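Local coordinates for protein hypothetical aldose 1-epimerase (Klebsiella pneumoniae subsp. pneumoniae MGH 78578, PDB 3TY1) that probably binds carbohydrate, its beta-supersandwich fold being that of galactose mutarotase-like proteins, although any epimerase activity remains putative, at residues 117-122 against 206-211; 293-298 against 343-348. All coordinates share one frame; numbering follows the deposited sequence.

Interaction 1: residues 117-122 against 206-211; sequences CGYEWT and YQIIYH. With SO4 (sulfate ion), chain L.
Packing is tightest where Tyr-119 and Ile-208 lie side by side. The CD1 methyl of Ile-208 sits over one ring face, 3.8 Å from the centroid of Tyr-119, a CH-pi contact, while its CG1 presses within 3.4 Å of Tyr-119 CE2. A tyrosine suits this place because its far end is still polar: Tyr-119 OH donates to Tyr-210 OH (2.8 Å), which is bonded in turn to Asp-194. Gly-118 stands where a beta carbon would collide with Gln-207 O and Ile-208 CD1, and the peptide that follows it is cis. Strands 114-119 and 204-214 are antiparallel neighbours in one sheet of the supersandwich. Cys-117 and Ile-209 form a hydrogen-bonded pair, the Cys-117 N to Ile-209 O bond being nearly straight (169°). Cys-117 O is gripped twice, by Ile-209 N and, from well above the carbonyl plane, by Thr-122 OG1 at 2.6 Å. Water enters near Glu-120, the partly exposed residue of the contact, whose side chain points away and whose OE2 forms a salt bridge with Arg-101 of the second subunit. One water ties Glu-120 O to Gln-207 OE1, which also takes Thr-122 N at 3.1 Å, a bent bond from above the amide plane; another joins Gln-207 NE2, also bonded to Ser-320, to Thr-122 O. His-211 NE2 donates to sulfate O3 at 2.8 Å, an ion probably from the crystallisation liquor and shared with His-136, while ND1 is bonded to Asn-213.

Interaction 2: residues 293-298 against 343-348; sequences RQLPVL and AQFDLT. With SO4 (sulfate ion), chain K.
Gln-294 OE1 is gripped by two donors. The first is the backbone N of Asp-346, 2.9 Å from OE1, which lies in the amide plane on a lone pair of the oxygen, with an N-H...O angle of 163°. The second is a water that spans OE1 and Asp-346 O. The other end of the same amide is equally occupied: Gln-294 NE2 sends one N-H to Asp-346 OD2 (2.9 Å, nearly straight at 170°) and the other to sulfate O4 at 3.0 Å. Glutamine suits this place because one flat group offers an acceptor and two donors, and these bonds fix its rotation. Its reach comes from CG standing anti to the carbonyl carbon (chi1 -56°) with the chain extended beyond. Asp-346 OD2 is met from above its carboxylate plane, whereas OD1 is bonded to His-193. The sulfate is probably from the crystallisation liquor; its O1 lies over a face of the Arg-293 guanidinium, whose NH2 forms a salt bridge with Asp-291. Next to this polar grip, Leu-295 turns inward. Its CD2 comes 3.7 Å from CD1 of Phe-345, crossing that side chain at about a right angle, and its CD1 is 4.1 Å from Leu-347 CD2; the two methyls of a branched leucine reach one partner each. The loop crosses from strand 285-291 of the ten-stranded sheet to strand 297-304 of the opposing one, its partly exposed glutamine bonded to an inner strand of the first and its leucine packed between the two layers of the beta-supersandwich.

The two interactions meet inside the same sandwich. Interaction 1 is a buried pairing of neighbouring strands in one sheet, held mainly by backbone hydrogen bonds, whereas interaction 2 is partly exposed and joins a loop to strand 342-352 of the other sheet through a side-chain amide. Their apolar parts form one continuous layer: Ile-208 CG2 lies 3.6 Å from Phe-345 CE1, and Tyr-210 CD1 lies 3.7 Å from Leu-295 CD1. Strand 204-214 serves interaction 1 through its backbone and side chains alike, while Tyr-206, Ile-208 and Tyr-210 also pack on strand 342-352 of the other sheet.

Interaction 1: residues 117-122 against 206-211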
ATOM      1  N   CYS A 117     -15.366 -11.395   7.129  1.00 30.25           N
ATOM      2  CA  CYS A 117     -15.378 -11.175   5.687  1.00 29.08           C
ATOM      3  C   CYS A 117     -16.584 -10.274   5.420  1.00 31.39           C
ATOM      4  O   CYS A 117     -17.707 -10.751   5.280  1.00 30.02           O
ATOM      5  CB  CYS A 117     -15.508 -12.500   4.970  1.00 30.11           C
ATOM      6  SG  CYS A 117     -14.119 -13.608   5.284  1.00 33.22           S
ATOM      7  N   GLY A 118     -16.330  -8.972   5.451  1.00 32.26           N
ATOM      8  CA  GLY A 118     -17.385  -7.950   5.407  1.00 34.22           C
ATOM      9  C   GLY A 118     -16.733  -6.600   5.706  1.00 34.00           C
ATOM     10  O   GLY A 118     -15.529  -6.505   5.594  1.00 32.71           O
ATOM     11  N   TYR A 119     -17.474  -5.552   6.082  1.00 33.67           N
ATOM     12  CA  TYR A 119     -18.954  -5.542   6.155  1.00 33.99           C
ATOM     13  C   TYR A 119     -19.605  -4.837   4.976  1.00 37.62           C
ATOM     14  O   TYR A 119     -20.765  -5.089   4.658  1.00 35.50           O
ATOM     15  CB  TYR A 119     -19.425  -4.893   7.455  1.00 34.99           C
ATOM     16  CG  TYR A 119     -19.146  -5.735   8.668  1.00 30.44           C
ATOM     17  CD1 TYR A 119     -17.878  -5.767   9.249  1.00 33.55           C
ATOM     18  CD2 TYR A 119     -20.164  -6.512   9.260  1.00 31.79           C
ATOM     19  CE1 TYR A 119     -17.618  -6.551  10.363  1.00 29.73           C
ATOM     20  CE2 TYR A 119     -19.913  -7.290  10.405  1.00 33.61           C
ATOM     21  CZ  TYR A 119     -18.625  -7.316  10.937  1.00 30.90           C
ATOM     22  OH  TYR A 119     -18.344  -8.069  12.052  1.00 33.79           O
ATOM     23  N   GLU A 120     -18.868  -3.962   4.307  1.00 37.98           N
ATOM     24  CA  GLU A 120     -19.416  -3.231   3.149  1.00 37.17           C
ATOM     25  C   GLU A 120     -19.806  -4.211   2.013  1.00 38.71           C
ATOM     26  O   GLU A 120     -20.817  -4.015   1.313  1.00 36.94           O
ATOM     27  CB  GLU A 120     -18.427  -2.153   2.695  1.00 39.89           C
ATOM     28  CG  GLU A 120     -19.063  -1.072   1.846  1.00 42.43           C
ATOM     29  CD  GLU A 120     -18.074  -0.087   1.243  1.00 41.20           C
ATOM     30  OE1 GLU A 120     -17.053   0.235   1.884  1.00 37.89           O
ATOM     31  OE2 GLU A 120     -18.361   0.421   0.136  1.00 39.45           O
ATOM     32  N   TRP A 121     -19.009  -5.263   1.846  1.00 34.18           N
ATOM     33  CA  TRP A 121     -19.355  -6.396   0.974  1.00 34.83           C
ATOM     34  C   TRP A 121     -18.556  -7.613   1.406  1.00 34.91           C
ATOM     35  O   TRP A 121     -17.673  -7.506   2.260  1.00 32.02           O
ATOM     36  CB  TRP A 121     -19.132  -6.103  -0.525  1.00 37.31           C
ATOM     37  CG  TRP A 121     -17.737  -6.037  -0.909  1.00 35.84           C
ATOM     38  CD1 TRP A 121     -16.970  -7.065  -1.366  1.00 36.48           C
ATOM     39  CD2 TRP A 121     -16.883  -4.911  -0.802  1.00 36.53           C
ATOM     40  NE1 TRP A 121     -15.698  -6.645  -1.573  1.00 34.27           N
ATOM     41  CE2 TRP A 121     -15.602  -5.327  -1.212  1.00 33.26           C
ATOM     42  CE3 TRP A 121     -17.069  -3.585  -0.393  1.00 43.25           C
ATOM     43  CZ2 TRP A 121     -14.493  -4.463  -1.225  1.00 37.09           C
ATOM     44  CZ3 TRP A 121     -15.982  -2.729  -0.403  1.00 47.34           C
ATOM     45  CH2 TRP A 121     -14.700  -3.174  -0.822  1.00 47.58           C
ATOM     46  N   THR A 122     -18.854  -8.751   0.788  1.00 32.93           N
ATOM     47  CA  THR A 122     -18.181 -10.003   1.082  1.00 33.94           C
ATOM     48  C   THR A 122     -18.175 -10.913  -0.147  1.00 33.53           C
ATOM     49  O   THR A 122     -18.713 -10.585  -1.192  1.00 33.20           O
ATOM     50  CB  THR A 122     -18.884 -10.737   2.265  1.00 33.07           C
ATOM     51  OG1 THR A 122     -17.982 -11.672   2.833  1.00 34.55           O
ATOM     52  CG2 THR A 122     -20.218 -11.433   1.815  1.00 31.60           C
ATOM     53  N   TYR A 206     -24.972  -4.092   3.541  1.00 38.47           N
ATOM     54  CA  TYR A 206     -23.894  -4.755   4.251  1.00 38.37           C
ATOM     55  C   TYR A 206     -24.032  -6.243   4.039  1.00 38.37           C
ATOM     56  O   TYR A 206     -25.116  -6.726   3.710  1.00 38.84           O
ATOM     57  CB  TYR A 206     -23.865  -4.394   5.737  1.00 37.77           C
ATOM     58  CG  TYR A 206     -24.943  -5.043   6.604  1.00 39.48           C
ATOM     59  CD1 TYR A 206     -26.203  -4.451   6.770  1.00 46.03           C
ATOM     60  CD2 TYR A 206     -24.690  -6.237   7.251  1.00 37.84           C
ATOM     61  CE1 TYR A 206     -27.171  -5.054   7.584  1.00 44.03           C
ATOM     62  CE2 TYR A 206     -25.633  -6.840   8.047  1.00 41.93           C
ATOM     63  CZ  TYR A 206     -26.859  -6.260   8.218  1.00 41.87           C
ATOM     64  OH  TYR A 206     -27.737  -6.929   9.017  1.00 43.06           O
ATOM     65  N   GLN A 207     -22.901  -6.925   4.156  1.00 35.55           N
ATOM     66  CA  GLN A 207     -22.804  -8.373   4.145  1.00 34.80           C
ATOM     67  C   GLN A 207     -21.730  -8.805   5.135  1.00 35.44           C
ATOM     68  O   GLN A 207     -20.735  -8.102   5.297  1.00 37.72           O
ATOM     69  CB  GLN A 207     -22.381  -8.902   2.787  1.00 34.97           C
ATOM     70  CG  GLN A 207     -23.240  -8.526   1.605  1.00 35.38           C
ATOM     71  CD  GLN A 207     -22.600  -8.990   0.330  1.00 35.11           C
ATOM     72  OE1 GLN A 207     -21.739  -8.287  -0.225  1.00 34.66           O
ATOM     73  NE2 GLN A 207     -22.977 -10.198  -0.135  1.00 33.52           N
ATOM     74  N   ILE A 208     -21.891  -9.974   5.748  1.00 34.39           N
ATOM     75  CA  ILE A 208     -20.828 -10.506   6.641  1.00 33.99           C
ATOM     76  C   ILE A 208     -20.823 -12.020   6.665  1.00 32.53           C
ATOM     77  O   ILE A 208     -21.866 -12.625   6.717  1.00 34.17           O
ATOM     78  CB  ILE A 208     -20.954  -9.932   8.087  1.00 32.91           C
ATOM     79  CG1 ILE A 208     -19.862 -10.444   9.056  1.00 32.48           C
ATOM     80  CG2 ILE A 208     -22.374 -10.179   8.667  1.00 36.68           C
ATOM     81  CD1 ILE A 208     -18.412 -10.066   8.657  1.00 29.84           C
ATOM     82  N   ILE A 209     -19.622 -12.616   6.654  1.00 31.68           N
ATOM     83  CA  ILE A 209     -19.438 -14.032   6.875  1.00 30.73           C
ATOM     84  C   ILE A 209     -18.391 -14.115   8.000  1.00 32.24           C
ATOM     85  O   ILE A 209     -17.315 -13.481   7.888  1.00 28.17           O
ATOM     86  CB  ILE A 209     -18.917 -14.762   5.586  1.00 33.56           C
ATOM     87  CG1 ILE A 209     -19.913 -14.646   4.438  1.00 39.79           C
ATOM     88  CG2 ILE A 209     -18.573 -16.213   5.909  1.00 32.14           C
ATOM     89  CD1 ILE A 209     -19.475 -15.293   3.131  1.00 31.64           C
ATOM     90  N   TYR A 210     -18.708 -14.850   9.077  1.00 28.60           N
ATOM     91  CA  TYR A 210     -17.773 -15.152  10.160  1.00 28.76           C
ATOM     92  C   TYR A 210     -17.024 -16.425   9.746  1.00 28.62           C
ATOM     93  O   TYR A 210     -17.451 -17.556  10.025  1.00 33.03           O
ATOM     94  CB  TYR A 210     -18.528 -15.285  11.478  1.00 29.52           C
ATOM     95  CG  TYR A 210     -18.870 -13.922  12.038  1.00 31.92           C
ATOM     96  CD1 TYR A 210     -19.957 -13.209  11.592  1.00 34.58           C
ATOM     97  CD2 TYR A 210     -18.032 -13.317  12.975  1.00 31.22           C
ATOM     98  CE1 TYR A 210     -20.216 -11.923  12.082  1.00 29.22           C
ATOM     99  CE2 TYR A 210     -18.301 -12.119  13.474  1.00 30.67           C
ATOM    100  CZ  TYR A 210     -19.391 -11.401  13.031  1.00 30.67           C
ATOM    101  OH  TYR A 210     -19.596 -10.144  13.532  1.00 33.09           O
ATOM    102  N   HIS A 211     -15.916 -16.226   9.047  1.00 28.25           N
ATOM    103  CA  HIS A 211     -15.204 -17.273   8.348  1.00 28.07           C
ATOM    104  C   HIS A 211     -14.303 -17.976   9.359  1.00 30.18           C
ATOM    105  O   HIS A 211     -13.195 -17.516   9.653  1.00 29.88           O
ATOM    106  CB  HIS A 211     -14.429 -16.597   7.196  1.00 32.46           C
ATOM    107  CG  HIS A 211     -13.980 -17.507   6.108  1.00 35.64           C
ATOM    108  ND1 HIS A 211     -13.208 -18.622   6.341  1.00 33.64           N
ATOM    109  CD2 HIS A 211     -14.085 -17.395   4.758  1.00 40.71           C
ATOM    110  CE1 HIS A 211     -12.863 -19.164   5.185  1.00 38.62           C
ATOM    111  NE2 HIS A 211     -13.396 -18.450   4.207  1.00 36.14           N
TER
HETATM  112  S   SO4 L 513     -12.392 -18.951   0.663  1.00 85.78           S
HETATM  113  O1  SO4 L 513     -11.078 -19.355   1.173  1.00 72.42           O
HETATM  114  O2  SO4 L 513     -13.299 -20.118   0.593  1.00 83.89           O
HETATM  115  O3  SO4 L 513     -12.993 -17.929   1.526  1.00 56.69           O
HETATM  116  O4  SO4 L 513     -12.207 -18.379  -0.672  1.00 75.53           O
HETATM  117  O   HOH W   1     -22.674  -5.663  -0.222  1.00 36.12           O
HETATM  118  O   HOH W   2     -21.097 -11.369  -1.989  1.00 40.83           O

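Interaction 2: residues 293-298 against 343-348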
ATOM      1  N   ARG A 293     -31.371 -15.092  13.121  1.00 39.50           N
ATOM      2  CA  ARG A 293     -31.910 -13.775  12.735  1.00 41.43           C
ATOM      3  C   ARG A 293     -30.828 -12.806  12.288  1.00 42.70           C
ATOM      4  O   ARG A 293     -31.089 -11.891  11.523  1.00 42.10           O
ATOM      5  CB  ARG A 293     -32.643 -13.126  13.896  1.00 42.49           C
ATOM      6  CG  ARG A 293     -33.874 -13.884  14.332  1.00 45.54           C
ATOM      7  CD  ARG A 293     -34.382 -13.358  15.656  1.00 43.96           C
ATOM      8  NE  ARG A 293     -33.397 -13.558  16.714  1.00 45.19           N
ATOM      9  CZ  ARG A 293     -33.557 -13.151  17.978  1.00 53.41           C
ATOM     10  NH1 ARG A 293     -34.673 -12.543  18.370  1.00 52.26           N
ATOM     11  NH2 ARG A 293     -32.604 -13.376  18.863  1.00 47.55           N
ATOM     12  N   GLN A 294     -29.609 -13.002  12.799  1.00 39.42           N
ATOM     13  CA  GLN A 294     -28.469 -12.170  12.492  1.00 40.12           C
ATOM     14  C   GLN A 294     -27.656 -12.752  11.333  1.00 38.18           C
ATOM     15  O   GLN A 294     -27.195 -12.015  10.475  1.00 38.92           O
ATOM     16  CB  GLN A 294     -27.548 -12.089  13.730  1.00 37.35           C
ATOM     17  CG  GLN A 294     -28.244 -11.578  15.016  1.00 39.23           C
ATOM     18  CD  GLN A 294     -27.357 -11.655  16.267  1.00 34.85           C
ATOM     19  OE1 GLN A 294     -26.355 -12.370  16.309  1.00 33.97           O
ATOM     20  NE2 GLN A 294     -27.730 -10.906  17.285  1.00 31.86           N
ATOM     21  N   LEU A 295     -27.482 -14.071  11.346  1.00 36.15           N
ATOM     22  CA  LEU A 295     -26.664 -14.799  10.379  1.00 38.24           C
ATOM     23  C   LEU A 295     -27.545 -15.963   9.859  1.00 35.95           C
ATOM     24  O   LEU A 295     -27.449 -17.097  10.322  1.00 40.07           O
ATOM     25  CB  LEU A 295     -25.344 -15.250  11.035  1.00 37.14           C
ATOM     26  CG  LEU A 295     -24.410 -14.161  11.542  1.00 36.18           C
ATOM     27  CD1 LEU A 295     -23.267 -14.775  12.392  1.00 30.89           C
ATOM     28  CD2 LEU A 295     -23.808 -13.268  10.380  1.00 32.03           C
ATOM     29  N   PRO A 296     -28.437 -15.669   8.907  1.00 39.04           N
ATOM     30  CA  PRO A 296     -29.396 -16.703   8.486  1.00 41.25           C
ATOM     31  C   PRO A 296     -28.906 -17.894   7.704  1.00 40.63           C
ATOM     32  O   PRO A 296     -29.638 -18.893   7.646  1.00 39.75           O
ATOM     33  CB  PRO A 296     -30.453 -15.913   7.676  1.00 44.85           C
ATOM     34  CG  PRO A 296     -30.088 -14.500   7.800  1.00 46.73           C
ATOM     35  CD  PRO A 296     -28.654 -14.430   8.155  1.00 43.62           C
ATOM     36  N   VAL A 297     -27.715 -17.816   7.102  1.00 38.58           N
ATOM     37  CA  VAL A 297     -27.182 -18.871   6.254  1.00 38.54           C
ATOM     38  C   VAL A 297     -25.861 -19.382   6.769  1.00 37.41           C
ATOM     39  O   VAL A 297     -25.256 -18.768   7.646  1.00 35.75           O
ATOM     40  CB  VAL A 297     -27.077 -18.442   4.765  1.00 39.09           C
ATOM     41  CG1 VAL A 297     -28.519 -18.128   4.238  1.00 34.43           C
ATOM     42  CG2 VAL A 297     -26.104 -17.286   4.551  1.00 41.36           C
ATOM     43  N   LEU A 298     -25.469 -20.542   6.255  1.00 37.36           N
ATOM     44  CA  LEU A 298     -24.238 -21.207   6.675  1.00 36.67           C
ATOM     45  C   LEU A 298     -23.501 -21.784   5.475  1.00 35.84           C
ATOM     46  O   LEU A 298     -24.105 -22.406   4.610  1.00 37.94           O
ATOM     47  CB  LEU A 298     -24.574 -22.307   7.684  1.00 37.62           C
ATOM     48  CG  LEU A 298     -23.440 -23.131   8.306  1.00 38.39           C
ATOM     49  CD1 LEU A 298     -22.562 -22.239   9.130  1.00 30.28           C
ATOM     50  CD2 LEU A 298     -24.075 -24.206   9.211  1.00 36.34           C
ATOM     51  N   ALA A 343     -26.659  -3.465  13.771  1.00 40.38           N
ATOM     52  CA  ALA A 343     -26.902  -4.883  13.613  1.00 37.81           C
ATOM     53  C   ALA A 343     -25.941  -5.576  14.576  1.00 37.72           C
ATOM     54  O   ALA A 343     -24.737  -5.251  14.576  1.00 34.21           O
ATOM     55  CB  ALA A 343     -26.596  -5.297  12.208  1.00 37.02           C
ATOM     56  N   GLN A 344     -26.449  -6.533  15.354  1.00 35.65           N
ATOM     57  CA  GLN A 344     -25.648  -7.292  16.315  1.00 33.57           C
ATOM     58  C   GLN A 344     -25.288  -8.660  15.782  1.00 33.14           C
ATOM     59  O   GLN A 344     -26.026  -9.246  15.001  1.00 34.76           O
ATOM     60  CB  GLN A 344     -26.406  -7.443  17.655  1.00 35.95           C
ATOM     61  CG  GLN A 344     -26.706  -6.126  18.386  1.00 43.59           C
ATOM     62  CD  GLN A 344     -27.875  -5.326  17.795  1.00 52.75           C
ATOM     63  OE1 GLN A 344     -28.753  -5.887  17.126  1.00 53.40           O
ATOM     64  NE2 GLN A 344     -27.878  -4.000  18.031  1.00 47.89           N
ATOM     65  N   PHE A 345     -24.131  -9.166  16.218  1.00 32.32           N
ATOM     66  CA  PHE A 345     -23.628 -10.491  15.863  1.00 31.72           C
ATOM     67  C   PHE A 345     -23.087 -11.138  17.150  1.00 31.45           C
ATOM     68  O   PHE A 345     -22.042 -10.740  17.672  1.00 33.27           O
ATOM     69  CB  PHE A 345     -22.577 -10.372  14.739  1.00 31.43           C
ATOM     70  CG  PHE A 345     -23.120  -9.645  13.527  1.00 31.95           C
ATOM     71  CD1 PHE A 345     -23.927 -10.299  12.614  1.00 34.02           C
ATOM     72  CD2 PHE A 345     -22.888  -8.284  13.355  1.00 34.22           C
ATOM     73  CE1 PHE A 345     -24.495  -9.615  11.530  1.00 37.29           C
ATOM     74  CE2 PHE A 345     -23.432  -7.589  12.259  1.00 37.83           C
ATOM     75  CZ  PHE A 345     -24.240  -8.261  11.354  1.00 37.85           C
ATOM     76  N   ASP A 346     -23.840 -12.115  17.659  1.00 33.46           N
ATOM     77  CA  ASP A 346     -23.552 -12.825  18.911  1.00 33.93           C
ATOM     78  C   ASP A 346     -23.215 -14.281  18.554  1.00 35.18           C
ATOM     79  O   ASP A 346     -24.055 -14.989  17.970  1.00 36.44           O
ATOM     80  CB  ASP A 346     -24.776 -12.768  19.821  1.00 32.63           C
ATOM     81  CG  ASP A 346     -25.216 -11.364  20.104  1.00 40.74           C
ATOM     82  OD1 ASP A 346     -24.370 -10.544  20.552  1.00 38.10           O
ATOM     83  OD2 ASP A 346     -26.422 -11.068  19.852  1.00 37.94           O
ATOM     84  N   LEU A 347     -21.974 -14.686  18.831  1.00 29.61           N
ATOM     85  CA  LEU A 347     -21.501 -16.040  18.555  1.00 31.07           C
ATOM     86  C   LEU A 347     -20.757 -16.587  19.753  1.00 31.65           C
ATOM     87  O   LEU A 347     -20.055 -15.842  20.436  1.00 31.41           O
ATOM     88  CB  LEU A 347     -20.591 -16.098  17.313  1.00 28.50           C
ATOM     89  CG  LEU A 347     -21.147 -15.666  15.953  1.00 33.59           C
ATOM     90  CD1 LEU A 347     -20.966 -14.167  15.778  1.00 33.03           C
ATOM     91  CD2 LEU A 347     -20.425 -16.445  14.839  1.00 31.89           C
ATOM     92  N   THR A 348     -20.915 -17.875  20.017  1.00 32.24           N
ATOM     93  CA  THR A 348     -20.126 -18.547  21.063  1.00 31.15           C
ATOM     94  C   THR A 348     -19.360 -19.699  20.429  1.00 30.53           C
ATOM     95  O   THR A 348     -19.948 -20.557  19.765  1.00 32.55           O
ATOM     96  CB  THR A 348     -21.027 -19.062  22.206  1.00 32.18           C
ATOM     97  OG1 THR A 348     -21.782 -17.959  22.713  1.00 32.87           O
ATOM     98  CG2 THR A 348     -20.193 -19.628  23.311  1.00 29.48           C
TER
HETATM   99  S   SO4 K 511     -31.247  -9.290  17.208  1.00 88.22           S
HETATM  100  O1  SO4 K 511     -31.615 -10.382  16.286  1.00 60.60           O
HETATM  101  O2  SO4 K 511     -32.136  -8.135  16.967  1.00 68.67           O
HETATM  102  O3  SO4 K 511     -31.410  -9.743  18.611  1.00 70.30           O
HETATM  103  O4  SO4 K 511     -29.854  -8.831  16.993  1.00 53.37           O
HETATM  104  O   HOH W   3     -25.124 -14.885  15.478  1.00 32.68           O